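Local coordinates for protein EchA1_1 (Mycobacterium avium subsp. paratuberculosis, PDB 3R9T) that probably catalyses the reversible hydration of 2-enoyl-CoA thioesters to (3S)-3-hydroxyacyl-CoA in fatty acid metabolism, as a member of the enoyl-CoA hydratase/isomerase family, at residues V126-R131 with L172-A177; I22-P27 with A35-G40; V54-L59 with A198-I203. All coordinates share one frame; numbering follows the deposited sequence.

Contact 1. Residues V126-R131 with L172-A177; sequences VVADER and LSAAAA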
# COMPACT_ATOMS: atom_id res chain seq x y z
N VAL B 126 -8.12 14.71 -0.06
CA VAL B 126 -9.35 14.90 0.72
C VAL B 126 -9.11 15.75 1.97
O VAL B 126 -8.24 15.44 2.78
CB VAL B 126 -9.96 13.55 1.18
CG1 VAL B 126 -11.31 13.77 1.80
CG2 VAL B 126 -10.08 12.57 -0.02
N VAL B 127 -9.92 16.79 2.12
CA VAL B 127 -10.02 17.57 3.35
C VAL B 127 -11.43 17.35 3.91
O VAL B 127 -12.41 17.44 3.16
CB VAL B 127 -9.79 19.05 3.04
CG1 VAL B 127 -9.88 19.92 4.30
CG2 VAL B 127 -8.44 19.21 2.35
N ALA B 128 -11.54 17.04 5.20
CA ALA B 128 -12.85 16.74 5.80
C ALA B 128 -13.15 17.59 7.02
O ALA B 128 -12.30 17.77 7.88
CB ALA B 128 -12.92 15.29 6.19
N ASP B 129 -14.38 18.08 7.08
CA ASP B 129 -15.01 18.59 8.29
C ASP B 129 -14.89 17.51 9.39
O ASP B 129 -15.09 16.32 9.13
CB ASP B 129 -16.47 18.89 7.95
CG ASP B 129 -17.20 19.67 9.01
OD1 ASP B 129 -17.36 19.14 10.13
OD2 ASP B 129 -17.65 20.80 8.71
N GLU B 130 -14.57 17.94 10.62
CA GLU B 130 -14.40 17.04 11.77
C GLU B 130 -15.63 16.15 11.97
O GLU B 130 -15.52 15.06 12.52
CB GLU B 130 -14.09 17.83 13.06
CG GLU B 130 -15.13 18.93 13.39
CD GLU B 130 -14.82 19.73 14.66
OE1 GLU B 130 -14.55 19.12 15.71
OE2 GLU B 130 -14.87 20.99 14.59
N ARG B 131 -16.79 16.64 11.54
CA ARG B 131 -18.05 15.90 11.69
C ARG B 131 -18.27 14.80 10.64
O ARG B 131 -19.18 13.98 10.79
CB ARG B 131 -19.22 16.87 11.61
CG ARG B 131 -19.31 17.86 12.76
CD ARG B 131 -20.35 18.93 12.43
NE ARG B 131 -19.94 19.74 11.28
CZ ARG B 131 -20.67 20.71 10.76
NH1 ARG B 131 -21.86 21.03 11.29
NH2 ARG B 131 -20.22 21.38 9.70
N LEU B 172 -16.41 5.03 9.58
CA LEU B 172 -15.07 5.44 9.98
C LEU B 172 -15.16 6.95 10.25
O LEU B 172 -15.71 7.67 9.42
CB LEU B 172 -14.10 5.16 8.81
CG LEU B 172 -12.60 5.31 9.02
CD1 LEU B 172 -12.03 4.19 9.88
CD2 LEU B 172 -11.88 5.36 7.68
N SER B 173 -14.67 7.42 11.41
CA SER B 173 -14.63 8.87 11.66
C SER B 173 -13.63 9.59 10.76
O SER B 173 -12.72 8.98 10.21
CB SER B 173 -14.26 9.19 13.11
OG SER B 173 -12.95 8.75 13.43
N ALA B 174 -13.78 10.90 10.65
CA ALA B 174 -12.82 11.71 9.90
C ALA B 174 -11.43 11.57 10.50
O ALA B 174 -10.45 11.40 9.79
CB ALA B 174 -13.25 13.16 9.87
N ALA B 175 -11.35 11.58 11.82
CA ALA B 175 -10.08 11.43 12.49
C ALA B 175 -9.42 10.08 12.17
O ALA B 175 -8.23 10.04 11.89
CB ALA B 175 -10.29 11.56 13.97
N ALA B 176 -10.19 9.00 12.23
CA ALA B 176 -9.62 7.67 11.95
C ALA B 176 -9.19 7.59 10.48
O ALA B 176 -8.14 7.01 10.16
CB ALA B 176 -10.62 6.56 12.28
N ALA B 177 -10.00 8.17 9.59
CA ALA B 177 -9.64 8.22 8.17
C ALA B 177 -8.33 8.95 7.98
O ALA B 177 -7.47 8.50 7.22
CB ALA B 177 -10.74 8.89 7.36
O HOH W 1 -13.36 13.07 13.48
O HOH W 2 -16.33 12.09 12.33
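Ala174, in the first turn of helix 174-180, sets its methyl against the turn that ends strand 125-129 of the crotonase-fold sheet. Its CB meets the backbone more than any side chain: Asp129 O lies 3.7 Å from Ala174 CB, Glu130 O comes next, and the methyl of Ala128 faces it more loosely. Two waters complete the join. Each donates to Glu130 O; one accepts from Ala175 N and the other from Ala174 N, so a single carbonyl serves two amides at the start of the helix. The third amide there is taken from within, since Ser173 is the N-cap and its OG accepts from Ala176 N at 3.0 Å. A chi1 of 64° keeps that OG beside the Ser173 backbone N, from where it meets the amide.

Asp129 turns its CB away from the helix and braces the turn with its carboxylate. Asp129 OD1 takes the backbone N of Arg131 on its anti lone pair, an Asx turn, while the guanidinium of Arg131 grips the same carboxylate side-on. Asp129 OD2 also receives Gly190 N, and Arg131 NH1 reaches Asp64. Both oxygens lie nearly in the guanidinium plane, yet both nitrogens stand well out of the carboxylate plane: Arg131 NE by 33°, on the syn side of Asp129 OD1 at 2.9 Å, and Arg131 NH2 by 35°, at 2.8 Å from Asp129 OD2.

Contact 2. Residues I22-P27 with A35-G40; sequences ITINRP and AAVSIG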
# COMPACT_ATOMS: atom_id res chain seq x y z
N ILE B 22 -16.85 22.54 -7.72
CA ILE B 22 -18.03 21.79 -8.13
C ILE B 22 -18.83 21.40 -6.89
O ILE B 22 -18.30 20.73 -6.00
CB ILE B 22 -17.62 20.48 -8.86
CG1 ILE B 22 -16.76 20.80 -10.08
CG2 ILE B 22 -18.85 19.68 -9.30
CD1 ILE B 22 -16.30 19.56 -10.87
N THR B 23 -20.10 21.78 -6.83
CA THR B 23 -20.91 21.54 -5.65
C THR B 23 -22.09 20.63 -6.00
O THR B 23 -22.90 20.98 -6.87
CB THR B 23 -21.41 22.87 -5.04
OG1 THR B 23 -20.31 23.75 -4.76
CG2 THR B 23 -22.19 22.61 -3.76
N ILE B 24 -22.17 19.47 -5.35
CA ILE B 24 -23.32 18.60 -5.55
C ILE B 24 -24.50 19.36 -4.93
O ILE B 24 -24.39 19.88 -3.82
CB ILE B 24 -23.15 17.25 -4.86
CG1 ILE B 24 -21.94 16.50 -5.43
CG2 ILE B 24 -24.40 16.41 -5.04
CD1 ILE B 24 -21.51 15.31 -4.56
N ASN B 25 -25.60 19.43 -5.67
CA ASN B 25 -26.69 20.35 -5.38
C ASN B 25 -28.04 19.64 -5.16
O ASN B 25 -29.05 20.01 -5.75
CB ASN B 25 -26.79 21.37 -6.52
CG ASN B 25 -27.63 22.58 -6.17
OD1 ASN B 25 -27.65 23.03 -5.03
ND2 ASN B 25 -28.33 23.13 -7.17
N ARG B 26 -28.04 18.61 -4.31
CA ARG B 26 -29.31 17.97 -3.89
C ARG B 26 -29.42 17.80 -2.38
O ARG B 26 -29.60 16.68 -1.89
CB ARG B 26 -29.47 16.60 -4.54
CG ARG B 26 -29.56 16.61 -6.04
CD ARG B 26 -29.78 15.21 -6.51
NE ARG B 26 -31.13 14.73 -6.20
CZ ARG B 26 -31.44 13.48 -5.84
NH1 ARG B 26 -30.49 12.56 -5.70
NH2 ARG B 26 -32.70 13.16 -5.60
N PRO B 27 -29.33 18.91 -1.63
CA PRO B 27 -29.34 18.76 -0.19
C PRO B 27 -30.65 18.16 0.34
O PRO B 27 -30.61 17.43 1.32
CB PRO B 27 -29.12 20.19 0.33
CG PRO B 27 -29.52 21.08 -0.78
CD PRO B 27 -29.28 20.32 -2.06
N ALA B 35 -28.46 10.55 -11.98
CA ALA B 35 -28.02 10.98 -13.32
C ALA B 35 -27.84 12.50 -13.48
O ALA B 35 -26.93 12.94 -14.18
CB ALA B 35 -28.98 10.44 -14.38
N ALA B 36 -28.71 13.29 -12.86
CA ALA B 36 -28.61 14.76 -12.93
C ALA B 36 -27.32 15.29 -12.27
O ALA B 36 -26.67 16.20 -12.79
CB ALA B 36 -29.85 15.40 -12.29
N VAL B 37 -26.95 14.72 -11.12
CA VAL B 37 -25.70 15.07 -10.46
C VAL B 37 -24.53 14.67 -11.36
O VAL B 37 -23.59 15.44 -11.55
CB VAL B 37 -25.57 14.39 -9.08
CG1 VAL B 37 -24.19 14.69 -8.45
CG2 VAL B 37 -26.72 14.80 -8.13
N SER B 38 -24.61 13.48 -11.95
CA SER B 38 -23.54 13.00 -12.81
C SER B 38 -23.31 13.91 -14.02
O SER B 38 -22.18 14.10 -14.45
CB SER B 38 -23.80 11.56 -13.27
OG SER B 38 -23.93 10.71 -12.14
N ILE B 39 -24.39 14.48 -14.54
CA ILE B 39 -24.28 15.42 -15.65
C ILE B 39 -23.53 16.67 -15.25
O ILE B 39 -22.62 17.11 -15.95
CB ILE B 39 -25.68 15.78 -16.19
CG1 ILE B 39 -26.24 14.60 -16.98
CG2 ILE B 39 -25.62 17.02 -17.08
CD1 ILE B 39 -27.75 14.67 -17.22
N GLY B 40 -23.92 17.23 -14.11
CA GLY B 40 -23.30 18.45 -13.60
C GLY B 40 -21.83 18.28 -13.28
O GLY B 40 -21.00 19.11 -13.64
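Val37 turns both of its methyls from helix 35-50 against the end of strand 19-24, where they meet two partners. With chi1 at 175°, CG1 lies anti to the backbone N and mainly meets Ile24, while CG2, beside that N, mainly meets Arg26. The valine thus sits against the bend where the strand runs out into loop.

Ile24 offers its gamma carbons: Ile24 CG2 stands 3.8 Å from Val37 CG1, and Ile24 CG1 is 4.2 Å from that same methyl. The division is not strict, for Ile24 CG2 is also 4.2 Å from Val37 CG2. The two branched side chains cross obliquely, and it is CG2 and CG1 of the isoleucine, not CD1, that do the touching. The other partner is the aliphatic part of an arginine. Arg26 CD comes to 3.5 Å from Val37 CG2, with Arg26 CG a little farther from that methyl. The Arg26 chain bends about its CG-CD bond (chi3 71°), turning NE off the line of the methylenes; these cover the valine while the guanidinium goes on to polar company: Arg26 NH1 makes a salt bridge with Asp72 and a hydrogen bond to the carbonyl of Ala32.

The contact belongs to the beta-alpha-beta unit made by strand 19-24, helix 35-50 and strand 56-61, and it closes the short connection from strand to helix. Farther along, Ile22 continues the packing on Val41 and Ala44 of the helix, while strand 19-24 lies between strands 11-16 and 56-61 in the sheet.

Contact 3. Residues V54-L59 with A198-I203; sequences VRAVVL and ALASAI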
# COMPACT_ATOMS: atom_id res chain seq x y z
N VAL B 54 -8.07 26.92 -15.62
CA VAL B 54 -8.33 26.07 -14.45
C VAL B 54 -7.09 25.24 -14.07
O VAL B 54 -6.56 24.49 -14.89
CB VAL B 54 -9.54 25.14 -14.70
CG1 VAL B 54 -9.74 24.21 -13.52
CG2 VAL B 54 -10.81 25.95 -14.98
N ARG B 55 -6.65 25.37 -12.82
CA ARG B 55 -5.45 24.70 -12.32
C ARG B 55 -5.73 23.59 -11.29
O ARG B 55 -4.83 22.80 -10.97
CB ARG B 55 -4.50 25.71 -11.67
CG ARG B 55 -3.90 26.73 -12.63
CD ARG B 55 -3.02 26.10 -13.70
NE ARG B 55 -2.11 25.15 -13.05
CZ ARG B 55 -0.97 25.44 -12.44
NH1 ARG B 55 -0.47 26.68 -12.44
NH2 ARG B 55 -0.29 24.46 -11.85
N ALA B 56 -6.94 23.58 -10.75
CA ALA B 56 -7.34 22.60 -9.75
C ALA B 56 -8.86 22.56 -9.65
O ALA B 56 -9.55 23.52 -10.00
CB ALA B 56 -6.74 22.93 -8.38
N VAL B 57 -9.37 21.44 -9.15
CA VAL B 57 -10.79 21.25 -8.96
C VAL B 57 -11.05 20.82 -7.54
O VAL B 57 -10.37 19.93 -7.03
CB VAL B 57 -11.28 20.15 -9.89
CG1 VAL B 57 -12.74 19.78 -9.61
CG2 VAL B 57 -11.08 20.59 -11.34
N VAL B 58 -12.05 21.46 -6.92
CA VAL B 58 -12.59 21.05 -5.63
C VAL B 58 -14.04 20.58 -5.79
O VAL B 58 -14.85 21.26 -6.44
CB VAL B 58 -12.56 22.20 -4.60
CG1 VAL B 58 -13.28 21.83 -3.31
CG2 VAL B 58 -11.12 22.58 -4.29
N LEU B 59 -14.33 19.42 -5.20
CA LEU B 59 -15.66 18.81 -5.20
C LEU B 59 -16.20 18.86 -3.78
O LEU B 59 -15.53 18.40 -2.87
CB LEU B 59 -15.61 17.35 -5.68
CG LEU B 59 -16.96 16.62 -5.65
CD1 LEU B 59 -17.91 17.23 -6.68
CD2 LEU B 59 -16.78 15.10 -5.85
N ALA B 198 -7.23 26.42 0.19
CA ALA B 198 -5.86 26.66 0.63
C ALA B 198 -4.93 25.53 0.16
O ALA B 198 -3.80 25.78 -0.28
CB ALA B 198 -5.80 26.81 2.15
N LEU B 199 -5.40 24.29 0.28
CA LEU B 199 -4.63 23.15 -0.23
C LEU B 199 -4.48 23.26 -1.76
O LEU B 199 -3.39 23.02 -2.30
CB LEU B 199 -5.31 21.83 0.14
CG LEU B 199 -4.61 20.54 -0.31
CD1 LEU B 199 -3.15 20.50 0.22
CD2 LEU B 199 -5.38 19.32 0.18
N ALA B 200 -5.55 23.62 -2.46
CA ALA B 200 -5.46 23.83 -3.90
C ALA B 200 -4.36 24.84 -4.23
O ALA B 200 -3.57 24.64 -5.18
CB ALA B 200 -6.78 24.31 -4.47
N SER B 201 -4.29 25.91 -3.43
CA SER B 201 -3.29 26.96 -3.64
C SER B 201 -1.87 26.44 -3.49
O SER B 201 -0.98 26.91 -4.19
CB SER B 201 -3.57 28.22 -2.78
OG SER B 201 -3.10 28.09 -1.45
N ALA B 202 -1.66 25.43 -2.64
CA ALA B 202 -0.34 24.80 -2.45
C ALA B 202 0.13 24.00 -3.67
O ALA B 202 1.31 23.68 -3.77
CB ALA B 202 -0.33 23.89 -1.19
N ILE B 203 -0.81 23.68 -4.56
CA ILE B 203 -0.54 22.95 -5.80
C ILE B 203 -0.50 23.88 -7.00
O ILE B 203 0.39 23.75 -7.83
CB ILE B 203 -1.61 21.86 -6.05
CG1 ILE B 203 -1.67 20.90 -4.86
CG2 ILE B 203 -1.34 21.08 -7.38
CD1 ILE B 203 -2.90 19.99 -4.89
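Ala56 and Ala200 touch methyl to methyl, CB to CB at 4.1 Å, where strand 56-61 of the crotonase-fold sheet passes over helix 192-204. Because both side chains stop at CB, the backbones come close as well: the CA atoms of Ala56 and Ala200 are 6.3 Å apart. Val58, two residues on along the strand, points to the same helix but finds its partners in Ala196 and Leu193, about one and two turns earlier.

Arg55 flanks the alanine pair, and its long chain can be followed outward. Its CB leaves the backbone toward the helix. CG lies anti to the carbonyl carbon (chi1 -66°), and two further bends, at chi2 and chi3, fold the chain through CD to NE. On the way the side chain packs on Thr204 of the helix and on Asn18. Toward segment 198-203 only the tip comes near, where Arg55 NH2 stands 4.1 Å from Ile203 O. That carbonyl lies oblique to the guanidinium and too far off for a hydrogen bond. The same NH2 does bond to the carbonyl of Asn206, so Arg55 ties the strand to the loop just after helix 192-204. On the helix, Ser201 points away from the strand and turns its hydroxyl back to Ala198 O, 2.7 Å from Ser201 OG; this carbonyl also accepts from Ala202 N.

Around the contact, Val57 faces away from helix 192-204 and packs on Leu45 and Ala48 of helix 35-50, so strand 56-61 is sandwiched between two helices. Strand 19-24 lies alongside and sends Val19 onto Ala200, while Ile203 packs on Pro103 and on Thr168 of the second subunit.

All three contacts are mostly buried and use the same six-stranded sheet. Contact 1 has one exposed residue, Glu130, at its edge, where contacts 2 and 3 each have a partly exposed arginine. Contacts 2 and 3 hold neighbouring strands: Ile22 N probably bonds to Val58 O, and Ile22 packs on Val57. Contact 3 meets contact 1 through the helix, where Leu199 CD2 lies 3.7 Å from Val127 CG2, so helix 192-204 spans strands 56-61 and 125-129. Contacts 1 and 2 do not touch; their nearest atoms are about 11 Å apart. The chemistry follows the place: branched methyls and arginine methylenes in contact 2, paired alanines in contact 3, and water bridges to a helix start in contact 1.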